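Local coordinates for protein cytochrome P450 (Novosphingobium aromaticivorans, PDB 3OFT) that binds protoporphyrin IX with its iron inside the largely helical fold of a cytochrome P450 of the CYP101 family, CYP101C1, at residues P161-L166 with D187-P192; S107-A112 with F206-S211; A8-D13 with D294-R299. One frame throughout, in Å; residues are numbered along the deposited sequence.

Interactions 1 and 2 belong to the helical side of the P450 fold, while interaction 3 lies across the chain's centre, about 44 to 45 Å away between centres, where a β hairpin meets the N-terminal segment. Interaction 1 is a mostly buried tyrosine-leucine contact with one side-chain-to-backbone hydrogen bond. Interaction 2, nearer the surface, sets an arginine over a phenylalanine ring. Interaction 3 is partly buried and chiefly polar, an arginine held by an aspartate's carboxylate and main chain. No helix is shared, but 179-199 and 205-210 follow each other in the chain, and Leu190 CD2 packs 4.1 Å from Phe206 CZ, joining interactions 1 and 2.

Interaction 1 of 3, residues P161-L166 with D187-P192; sequences PRLRQL and DDYLWP
Tyr189 lays the edge of its ring against Leu166 CB, bringing helix 179-199 beside helix 160-171; these correspond to helices G and F of the cytochrome P450 fold. The two backbones come nearest at this pair, with Leu166 CA and Tyr189 CA 7.2 Å apart. Leu166 meets the ring through CB, 3.6 Å from Tyr189 CE2, near the plane of the ring rather than over a face. With CG anti to the backbone N (chi1 -177°), the tyrosine swings its ring across to helix 160-171, although its first side-chain bond does not aim directly there. The phenol end then reaches the main chain: Tyr189 OH donates to Leu163 O over 2.9 Å. This carbonyl is met obliquely, the C=O...O angle being 128° and the hydroxyl standing 48° out of the carbonyl plane, so the bond does not follow a lone pair. It nevertheless gives the buried phenol oxygen a partner at the same edge where Leu166 CB packs. Around the pair the setting is apolar: Tyr189 also touches Leu146 and Leu150 of helix 144-152, and Phe193, one turn further along its own helix, meets its ring edge-to-face. Leu163 rests on Phe193 as well, so that both residues bonded through the phenol share this aromatic neighbour. Leu166, by contrast, is exposed and borders the contact. The side chain of Leu163 adds a looser apolar approach, its CD2 lying 4.3 Å from Tyr189 CE2.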
loop_
_atom_site.group_PDB
_atom_site.type_symbol
_atom_site.label_atom_id
_atom_site.label_comp_id
_atom_site.label_asym_id
_atom_site.label_seq_id
_atom_site.Cartn_x
_atom_site.Cartn_y
_atom_site.Cartn_z
ATOM N N PRO A 161 -1.373 24.168 -6.424
ATOM C CA PRO A 161 -2.737 24.003 -6.973
ATOM C C PRO A 161 -2.756 23.402 -8.382
ATOM O O PRO A 161 -3.552 22.495 -8.659
ATOM C CB PRO A 161 -3.301 25.435 -6.991
ATOM C CG PRO A 161 -2.478 26.193 -5.983
ATOM C CD PRO A 161 -1.101 25.573 -6.044
ATOM N N ARG A 162 -1.878 23.891 -9.258
ATOM C CA ARG A 162 -1.744 23.323 -10.602
ATOM C C ARG A 162 -1.318 21.855 -10.493
ATOM O O ARG A 162 -1.962 20.977 -11.059
ATOM C CB ARG A 162 -0.740 24.125 -11.454
ATOM C CG ARG A 162 -0.665 23.668 -12.918
ATOM C CD ARG A 162 0.229 24.568 -13.783
ATOM N NE ARG A 162 1.594 24.648 -13.255
ATOM C CZ ARG A 162 2.528 23.708 -13.408
ATOM N NH1 ARG A 162 2.273 22.607 -14.102
ATOM N NH2 ARG A 162 3.730 23.876 -12.875
ATOM N N LEU A 163 -0.256 21.594 -9.730
ATOM C CA LEU A 163 0.293 20.242 -9.625
ATOM C C LEU A 163 -0.684 19.252 -8.973
ATOM O O LEU A 163 -0.718 18.071 -9.328
ATOM C CB LEU A 163 1.656 20.263 -8.932
ATOM C CG LEU A 163 2.759 20.919 -9.766
ATOM C CD1 LEU A 163 4.079 20.942 -8.997
ATOM C CD2 LEU A 163 2.903 20.205 -11.133
ATOM N N ARG A 164 -1.492 19.754 -8.038
ATOM C CA ARG A 164 -2.529 18.980 -7.370
ATOM C C ARG A 164 -3.597 18.550 -8.398
ATOM O O ARG A 164 -3.992 17.384 -8.446
ATOM C CB ARG A 164 -3.161 19.842 -6.255
ATOM C CG ARG A 164 -3.362 19.144 -4.941
ATOM C CD ARG A 164 -4.028 20.081 -3.901
ATOM N NE ARG A 164 -3.052 20.602 -2.948
ATOM C CZ ARG A 164 -2.783 21.888 -2.696
ATOM N NH1 ARG A 164 -3.417 22.871 -3.347
ATOM N NH2 ARG A 164 -1.858 22.192 -1.772
ATOM N N GLN A 165 -4.039 19.491 -9.235
ATOM C CA GLN A 165 -5.037 19.170 -10.266
ATOM C C GLN A 165 -4.521 18.207 -11.342
ATOM O O GLN A 165 -5.205 17.233 -11.687
ATOM C CB GLN A 165 -5.636 20.434 -10.877
ATOM C CG GLN A 165 -6.979 20.802 -10.223
ATOM C CD GLN A 165 -7.415 22.241 -10.508
ATOM O OE1 GLN A 165 -7.087 22.808 -11.562
ATOM N NE2 GLN A 165 -8.147 22.841 -9.562
ATOM N N LEU A 166 -3.311 18.458 -11.840
ATOM C CA LEU A 166 -2.635 17.521 -12.761
ATOM C C LEU A 166 -2.565 16.098 -12.170
ATOM O O LEU A 166 -2.754 15.096 -12.875
ATOM C CB LEU A 166 -1.213 18.026 -13.073
ATOM C CG LEU A 166 -0.777 18.775 -14.351
ATOM C CD1 LEU A 166 -1.923 19.356 -15.174
ATOM C CD2 LEU A 166 0.264 19.859 -14.034
ATOM N N ASP A 187 4.599 9.530 -16.265
ATOM C CA ASP A 187 5.907 10.012 -16.718
ATOM C C ASP A 187 5.879 11.496 -17.052
ATOM O O ASP A 187 6.816 12.214 -16.707
ATOM C CB ASP A 187 6.377 9.222 -17.944
ATOM C CG ASP A 187 6.901 7.833 -17.580
ATOM O OD1 ASP A 187 7.271 7.056 -18.510
ATOM O OD2 ASP A 187 6.934 7.511 -16.362
ATOM N N ASP A 188 4.843 11.934 -17.755
ATOM C CA ASP A 188 4.760 13.334 -18.182
ATOM C C ASP A 188 4.574 14.265 -16.991
ATOM O O ASP A 188 5.163 15.320 -16.951
ATOM C CB ASP A 188 3.668 13.572 -19.233
ATOM C CG ASP A 188 4.040 12.964 -20.598
ATOM O OD1 ASP A 188 5.262 12.792 -20.840
ATOM O OD2 ASP A 188 3.126 12.654 -21.395
ATOM N N TYR A 189 3.758 13.859 -16.035
ATOM C CA TYR A 189 3.634 14.577 -14.761
ATOM C C TYR A 189 4.945 14.695 -13.961
ATOM O O TYR A 189 5.269 15.765 -13.416
ATOM C CB TYR A 189 2.646 13.812 -13.913
ATOM C CG TYR A 189 2.319 14.428 -12.592
ATOM C CD1 TYR A 189 2.660 13.780 -11.400
ATOM C CD2 TYR A 189 1.638 15.637 -12.521
ATOM C CE1 TYR A 189 2.310 14.316 -10.173
ATOM C CE2 TYR A 189 1.281 16.187 -11.286
ATOM C CZ TYR A 189 1.625 15.511 -10.117
ATOM O OH TYR A 189 1.280 16.038 -8.901
ATOM N N LEU A 190 5.672 13.583 -13.876
ATOM C CA LEU A 190 6.914 13.504 -13.126
ATOM C C LEU A 190 8.088 14.151 -13.858
ATOM O O LEU A 190 9.028 14.625 -13.213
ATOM C CB LEU A 190 7.266 12.026 -12.809
ATOM C CG LEU A 190 6.274 11.358 -11.818
ATOM C CD1 LEU A 190 6.585 9.874 -11.690
ATOM C CD2 LEU A 190 6.240 12.055 -10.410
ATOM N N TRP A 191 8.080 14.103 -15.190
ATOM C CA TRP A 191 9.279 14.550 -15.911
ATOM C C TRP A 191 9.816 15.945 -15.521
ATOM O O TRP A 191 11.019 16.104 -15.342
ATOM C CB TRP A 191 9.199 14.391 -17.454
ATOM C CG TRP A 191 10.534 14.849 -18.040
ATOM C CD1 TRP A 191 10.772 15.995 -18.772
ATOM C CD2 TRP A 191 11.813 14.240 -17.825
ATOM N NE1 TRP A 191 12.122 16.103 -19.043
ATOM C CE2 TRP A 191 12.775 15.036 -18.480
ATOM C CE3 TRP A 191 12.238 13.075 -17.157
ATOM C CZ2 TRP A 191 14.118 14.714 -18.485
ATOM C CZ3 TRP A 191 13.563 12.753 -17.169
ATOM C CH2 TRP A 191 14.502 13.576 -17.823
ATOM N N PRO A 192 8.936 16.961 -15.377
ATOM C CA PRO A 192 9.564 18.257 -15.042
ATOM C C PRO A 192 10.340 18.233 -13.709
ATOM O O PRO A 192 11.392 18.884 -13.583
ATOM C CB PRO A 192 8.387 19.234 -15.001
ATOM C CG PRO A 192 7.300 18.591 -15.809
ATOM C CD PRO A 192 7.489 17.087 -15.668
#

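Interaction 2 of 3, residues S107-A112 with F206-S211; sequences SRFVVA and FSRILS
Arg208 NH2 donates a hydrogen bond to the carbonyl O of Gly104 while its guanidinium group lies over one face of the Phe109 ring. In the P450 fold this joins the short helix 205-210, corresponding to helix H, to the start of helix 107-128, corresponding to helix D; Gly104 closes the preceding helix, 91-104. The contact across the two segments is a cation-pi interaction: Arg208 CZ stands 3.4 Å from the centroid of the Phe109 ring, only 14° off the ring normal. The two flat groups are not stacked in parallel, for their planes differ by 32°. The distances from NH2 to the ring carbons are too short in the model to be trusted, and the overlap is better judged from CZ, which lies over the centre of the ring. Arg208 NH1 sits over Phe109 CG, 3.7 Å away, and Arg208 NE over Phe109 CE1, also at 3.7 Å, both beside CD1. Both side chains leave their helices toward the contact. Phe109 holds CG anti to its backbone N, whereas the arginine chain bends at chi3 (-43°) before its planar end reaches the ring. NE makes weak hydrogen bonds to the carbonyls of Asp203 and Asp204, so main-chain acceptors help fix the guanidinium at NE and NH2. Such acceptors probably support a positive charge over the aromatic face. The Phe109 side chain is about 9 Å from the haem, and its neighbour Val110 touches helix 348-365. The ring carbon nearest Arg208 CZ is Phe109 CD1, at 3.4 Å.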
loop_
_atom_site.group_PDB
_atom_site.type_symbol
_atom_site.label_atom_id
_atom_site.label_comp_id
_atom_site.label_asym_id
_atom_site.label_seq_id
_atom_site.Cartn_x
_atom_site.Cartn_y
_atom_site.Cartn_z
ATOM N N SER A 107 15.250 6.753 8.144
ATOM C CA SER A 107 14.557 7.360 9.276
ATOM C C SER A 107 14.941 8.819 9.546
ATOM O O SER A 107 14.077 9.606 9.892
ATOM C CB SER A 107 14.745 6.549 10.539
ATOM O OG SER A 107 14.463 5.190 10.276
ATOM N N ARG A 108 16.216 9.177 9.393
ATOM C CA ARG A 108 16.614 10.565 9.629
ATOM C C ARG A 108 15.902 11.556 8.697
ATOM O O ARG A 108 15.550 12.676 9.106
ATOM C CB ARG A 108 18.141 10.752 9.563
ATOM C CG ARG A 108 18.797 10.401 8.213
ATOM C CD ARG A 108 20.235 10.994 8.085
ATOM N NE ARG A 108 21.130 10.582 9.179
ATOM C CZ ARG A 108 21.622 11.407 10.102
ATOM N NH1 ARG A 108 21.339 12.712 10.074
ATOM N NH2 ARG A 108 22.415 10.935 11.044
ATOM N N PHE A 109 15.686 11.150 7.455
ATOM C CA PHE A 109 14.971 11.976 6.514
ATOM C C PHE A 109 13.473 12.030 6.813
ATOM O O PHE A 109 12.854 13.125 6.718
ATOM C CB PHE A 109 15.248 11.524 5.082
ATOM C CG PHE A 109 14.459 12.276 4.054
ATOM C CD1 PHE A 109 14.751 13.617 3.772
ATOM C CD2 PHE A 109 13.415 11.653 3.370
ATOM C CE1 PHE A 109 14.020 14.337 2.810
ATOM C CE2 PHE A 109 12.672 12.364 2.401
ATOM C CZ PHE A 109 12.990 13.719 2.121
ATOM N N VAL A 110 12.897 10.860 7.146
ATOM C CA VAL A 110 11.503 10.762 7.615
ATOM C C VAL A 110 11.236 11.666 8.840
ATOM O O VAL A 110 10.279 12.447 8.850
ATOM C CB VAL A 110 11.062 9.293 7.912
ATOM C CG1 VAL A 110 9.591 9.250 8.450
ATOM C CG2 VAL A 110 11.188 8.423 6.649
ATOM N N VAL A 111 12.096 11.563 9.856
ATOM C CA VAL A 111 11.975 12.420 11.025
ATOM C C VAL A 111 12.033 13.909 10.648
ATOM O O VAL A 111 11.216 14.684 11.153
ATOM C CB VAL A 111 13.006 12.046 12.144
ATOM C CG1 VAL A 111 13.085 13.172 13.231
ATOM C CG2 VAL A 111 12.616 10.711 12.794
ATOM N N ALA A 112 12.942 14.297 9.746
ATOM C CA ALA A 112 13.076 15.689 9.323
ATOM C C ALA A 112 11.815 16.197 8.610
ATOM O O ALA A 112 11.511 17.372 8.670
ATOM C CB ALA A 112 14.314 15.889 8.436
ATOM N N PHE A 206 13.529 13.027 -4.328
ATOM C CA PHE A 206 14.026 12.620 -5.649
ATOM C C PHE A 206 15.510 12.955 -5.773
ATOM O O PHE A 206 16.308 12.129 -6.235
ATOM C CB PHE A 206 13.256 13.295 -6.793
ATOM C CG PHE A 206 11.934 12.631 -7.160
ATOM C CD1 PHE A 206 11.420 11.549 -6.443
ATOM C CD2 PHE A 206 11.205 13.121 -8.263
ATOM C CE1 PHE A 206 10.170 10.950 -6.815
ATOM C CE2 PHE A 206 9.946 12.552 -8.635
ATOM C CZ PHE A 206 9.443 11.482 -7.922
ATOM N N SER A 207 15.878 14.179 -5.401
ATOM C CA SER A 207 17.278 14.638 -5.493
ATOM C C SER A 207 18.243 13.709 -4.793
ATOM O O SER A 207 19.351 13.421 -5.288
ATOM C CB SER A 207 17.446 16.017 -4.846
ATOM O OG SER A 207 16.779 17.024 -5.569
ATOM N N ARG A 208 17.843 13.265 -3.621
ATOM C CA ARG A 208 18.715 12.454 -2.827
ATOM C C ARG A 208 18.912 11.045 -3.362
ATOM O O ARG A 208 19.984 10.472 -3.226
ATOM C CB ARG A 208 18.221 12.456 -1.405
ATOM C CG ARG A 208 18.857 13.673 -0.679
ATOM C CD ARG A 208 18.418 13.765 0.741
ATOM N NE ARG A 208 17.004 13.488 0.720
ATOM C CZ ARG A 208 16.470 12.371 1.149
ATOM N NH1 ARG A 208 17.240 11.441 1.708
ATOM N NH2 ARG A 208 15.160 12.208 1.008
ATOM N N ILE A 209 17.892 10.493 -3.996
ATOM C CA ILE A 209 18.040 9.149 -4.571
ATOM C C ILE A 209 18.807 9.250 -5.886
ATOM O O ILE A 209 19.707 8.443 -6.157
ATOM C CB ILE A 209 16.663 8.489 -4.854
ATOM C CG1 ILE A 209 15.903 8.248 -3.530
ATOM C CG2 ILE A 209 16.886 7.162 -5.582
ATOM C CD1 ILE A 209 14.451 7.755 -3.693
ATOM N N LEU A 210 18.472 10.267 -6.680
ATOM C CA LEU A 210 18.992 10.414 -8.035
ATOM C C LEU A 210 20.452 10.887 -8.046
ATOM O O LEU A 210 21.141 10.691 -9.042
ATOM C CB LEU A 210 18.113 11.337 -8.876
ATOM C CG LEU A 210 16.713 10.761 -9.198
ATOM C CD1 LEU A 210 15.852 11.792 -9.936
ATOM C CD2 LEU A 210 16.825 9.473 -9.943
ATOM N N SER A 211 20.934 11.424 -6.929
ATOM C CA SER A 211 22.346 11.886 -6.873
ATOM C C SER A 211 23.292 10.768 -6.376
ATOM O O SER A 211 24.532 10.906 -6.387
ATOM C CB SER A 211 22.469 13.180 -6.038
ATOM O OG SER A 211 22.277 12.904 -4.655
#

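Interaction 3 of 3, residues A8-D13 with D294-R299; sequences ADRVVD and DGVTIR
Arg10 turns its guanidinium obliquely to the carboxylate of Asp294, their planes 57° apart, rather than pairing with it edge on. Asp294 and Gly295 form the two-residue turn, of type I' by its backbone angles, in the β hairpin 291-293/296-298 of this P450 fold. Arg10 just precedes strand 11-12, an edge strand of the mixed sheet, beside 39-42. Two nitrogens share the grip. Arg10 NH1 forms a salt bridge with Asp294 OD2 at 2.6 Å, yet the hydrogen bond within it is weak because its N-H...O angle is only 129°. Arg10 NH2 reaches Asp294 O at 2.7 Å and is straighter, 155° at the hydrogen; it meets the carbonyl almost end on. Arg10 leaves its backbone toward the hairpin, and its chain is bent at chi2. NH1 also bonds to Leu39 O, and Asp294 OD1 forms a salt bridge with Arg53, so the aspartate probably balances two positive charges. Beyond the polar atoms, Val296 comes over one guanidinium face: its CG1 lies above the group's centre, 4.0 Å from Arg10 CZ.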
loop_
_atom_site.group_PDB
_atom_site.type_symbol
_atom_site.label_atom_id
_atom_site.label_comp_id
_atom_site.label_asym_id
_atom_site.label_seq_id
_atom_site.Cartn_x
_atom_site.Cartn_y
_atom_site.Cartn_z
ATOM N N ALA A 8 -7.477 -31.656 -7.895
ATOM C CA ALA A 8 -8.850 -31.198 -8.018
ATOM C C ALA A 8 -9.346 -30.495 -6.757
ATOM O O ALA A 8 -10.095 -29.519 -6.854
ATOM C CB ALA A 8 -9.803 -32.368 -8.360
ATOM N N ASP A 9 -8.958 -31.013 -5.596
ATOM C CA ASP A 9 -9.449 -30.478 -4.326
ATOM C C ASP A 9 -8.887 -29.080 -3.972
ATOM O O ASP A 9 -9.391 -28.433 -3.058
ATOM C CB ASP A 9 -9.229 -31.474 -3.178
ATOM C CG ASP A 9 -7.754 -31.678 -2.814
ATOM O OD1 ASP A 9 -7.505 -32.206 -1.708
ATOM O OD2 ASP A 9 -6.837 -31.358 -3.612
ATOM N N ARG A 10 -7.864 -28.636 -4.711
ATOM C CA ARG A 10 -7.302 -27.272 -4.576
ATOM C C ARG A 10 -7.944 -26.223 -5.505
ATOM O O ARG A 10 -7.548 -25.054 -5.464
ATOM C CB ARG A 10 -5.781 -27.289 -4.844
ATOM C CG ARG A 10 -4.929 -28.256 -4.005
ATOM C CD ARG A 10 -5.035 -27.980 -2.526
ATOM N NE ARG A 10 -4.137 -28.807 -1.703
ATOM C CZ ARG A 10 -3.071 -28.372 -1.023
ATOM N NH1 ARG A 10 -2.688 -27.099 -1.073
ATOM N NH2 ARG A 10 -2.371 -29.233 -0.280
ATOM N N VAL A 11 -8.908 -26.603 -6.344
ATOM C CA VAL A 11 -9.470 -25.670 -7.341
ATOM C C VAL A 11 -10.531 -24.777 -6.715
ATOM O O VAL A 11 -11.406 -25.272 -6.013
ATOM C CB VAL A 11 -10.074 -26.395 -8.575
ATOM C CG1 VAL A 11 -10.757 -25.398 -9.522
ATOM C CG2 VAL A 11 -9.006 -27.199 -9.311
ATOM N N VAL A 12 -10.428 -23.467 -6.944
ATOM C CA VAL A 12 -11.462 -22.492 -6.559
ATOM C C VAL A 12 -11.729 -21.579 -7.746
ATOM O O VAL A 12 -10.958 -21.548 -8.680
ATOM C CB VAL A 12 -11.067 -21.623 -5.334
ATOM C CG1 VAL A 12 -10.819 -22.466 -4.098
ATOM C CG2 VAL A 12 -9.836 -20.741 -5.650
ATOM N N ASP A 13 -12.803 -20.807 -7.706
ATOM C CA ASP A 13 -12.991 -19.819 -8.753
ATOM C C ASP A 13 -12.856 -18.373 -8.231
ATOM O O ASP A 13 -13.162 -17.399 -8.948
ATOM C CB ASP A 13 -14.331 -20.059 -9.435
ATOM C CG ASP A 13 -15.495 -19.793 -8.516
ATOM O OD1 ASP A 13 -16.651 -19.733 -9.009
ATOM O OD2 ASP A 13 -15.266 -19.657 -7.294
ATOM N N ASP A 294 3.023 -26.439 0.817
ATOM C CA ASP A 294 1.755 -26.978 1.306
ATOM C C ASP A 294 1.353 -28.316 0.657
ATOM O O ASP A 294 0.159 -28.587 0.488
ATOM C CB ASP A 294 0.623 -25.957 1.113
ATOM C CG ASP A 294 -0.669 -26.386 1.816
ATOM O OD1 ASP A 294 -0.579 -26.845 2.978
ATOM O OD2 ASP A 294 -1.768 -26.265 1.231
ATOM N N GLY A 295 2.339 -29.117 0.251
ATOM C CA GLY A 295 2.059 -30.420 -0.366
ATOM C C GLY A 295 1.764 -30.428 -1.858
ATOM O O GLY A 295 1.317 -31.446 -2.408
ATOM N N VAL A 296 1.977 -29.297 -2.523
ATOM C CA VAL A 296 1.872 -29.227 -3.983
ATOM C C VAL A 296 3.150 -28.592 -4.518
ATOM O O VAL A 296 4.034 -28.226 -3.732
ATOM C CB VAL A 296 0.621 -28.461 -4.493
ATOM C CG1 VAL A 296 -0.673 -29.218 -4.156
ATOM C CG2 VAL A 296 0.590 -26.994 -3.973
ATOM N N THR A 297 3.263 -28.509 -5.844
ATOM C CA THR A 297 4.417 -27.916 -6.501
ATOM C C THR A 297 3.929 -26.809 -7.417
ATOM O O THR A 297 3.182 -27.040 -8.383
ATOM C CB THR A 297 5.192 -28.919 -7.375
ATOM O OG1 THR A 297 5.656 -29.996 -6.560
ATOM C CG2 THR A 297 6.404 -28.250 -8.070
ATOM N N ILE A 298 4.375 -25.601 -7.106
ATOM C CA ILE A 298 4.207 -24.493 -8.014
ATOM C C ILE A 298 5.275 -24.696 -9.096
ATOM O O ILE A 298 6.448 -24.798 -8.787
ATOM C CB ILE A 298 4.400 -23.144 -7.267
ATOM C CG1 ILE A 298 3.322 -22.989 -6.186
ATOM C CG2 ILE A 298 4.387 -21.980 -8.279
ATOM C CD1 ILE A 298 3.603 -21.929 -5.141
ATOM N N ARG A 299 4.878 -24.783 -10.353
ATOM C CA ARG A 299 5.829 -25.011 -11.460
ATOM C C ARG A 299 6.328 -23.722 -12.060
ATOM O O ARG A 299 5.574 -22.735 -12.121
ATOM C CB ARG A 299 5.145 -25.811 -12.589
ATOM C CG ARG A 299 4.737 -27.235 -12.159
ATOM C CD ARG A 299 4.255 -28.067 -13.363
ATOM N NE ARG A 299 5.354 -28.353 -14.278
ATOM C CZ ARG A 299 5.214 -28.865 -15.498
ATOM N NH1 ARG A 299 4.009 -29.152 -15.977
ATOM N NH2 ARG A 299 6.298 -29.084 -16.245
#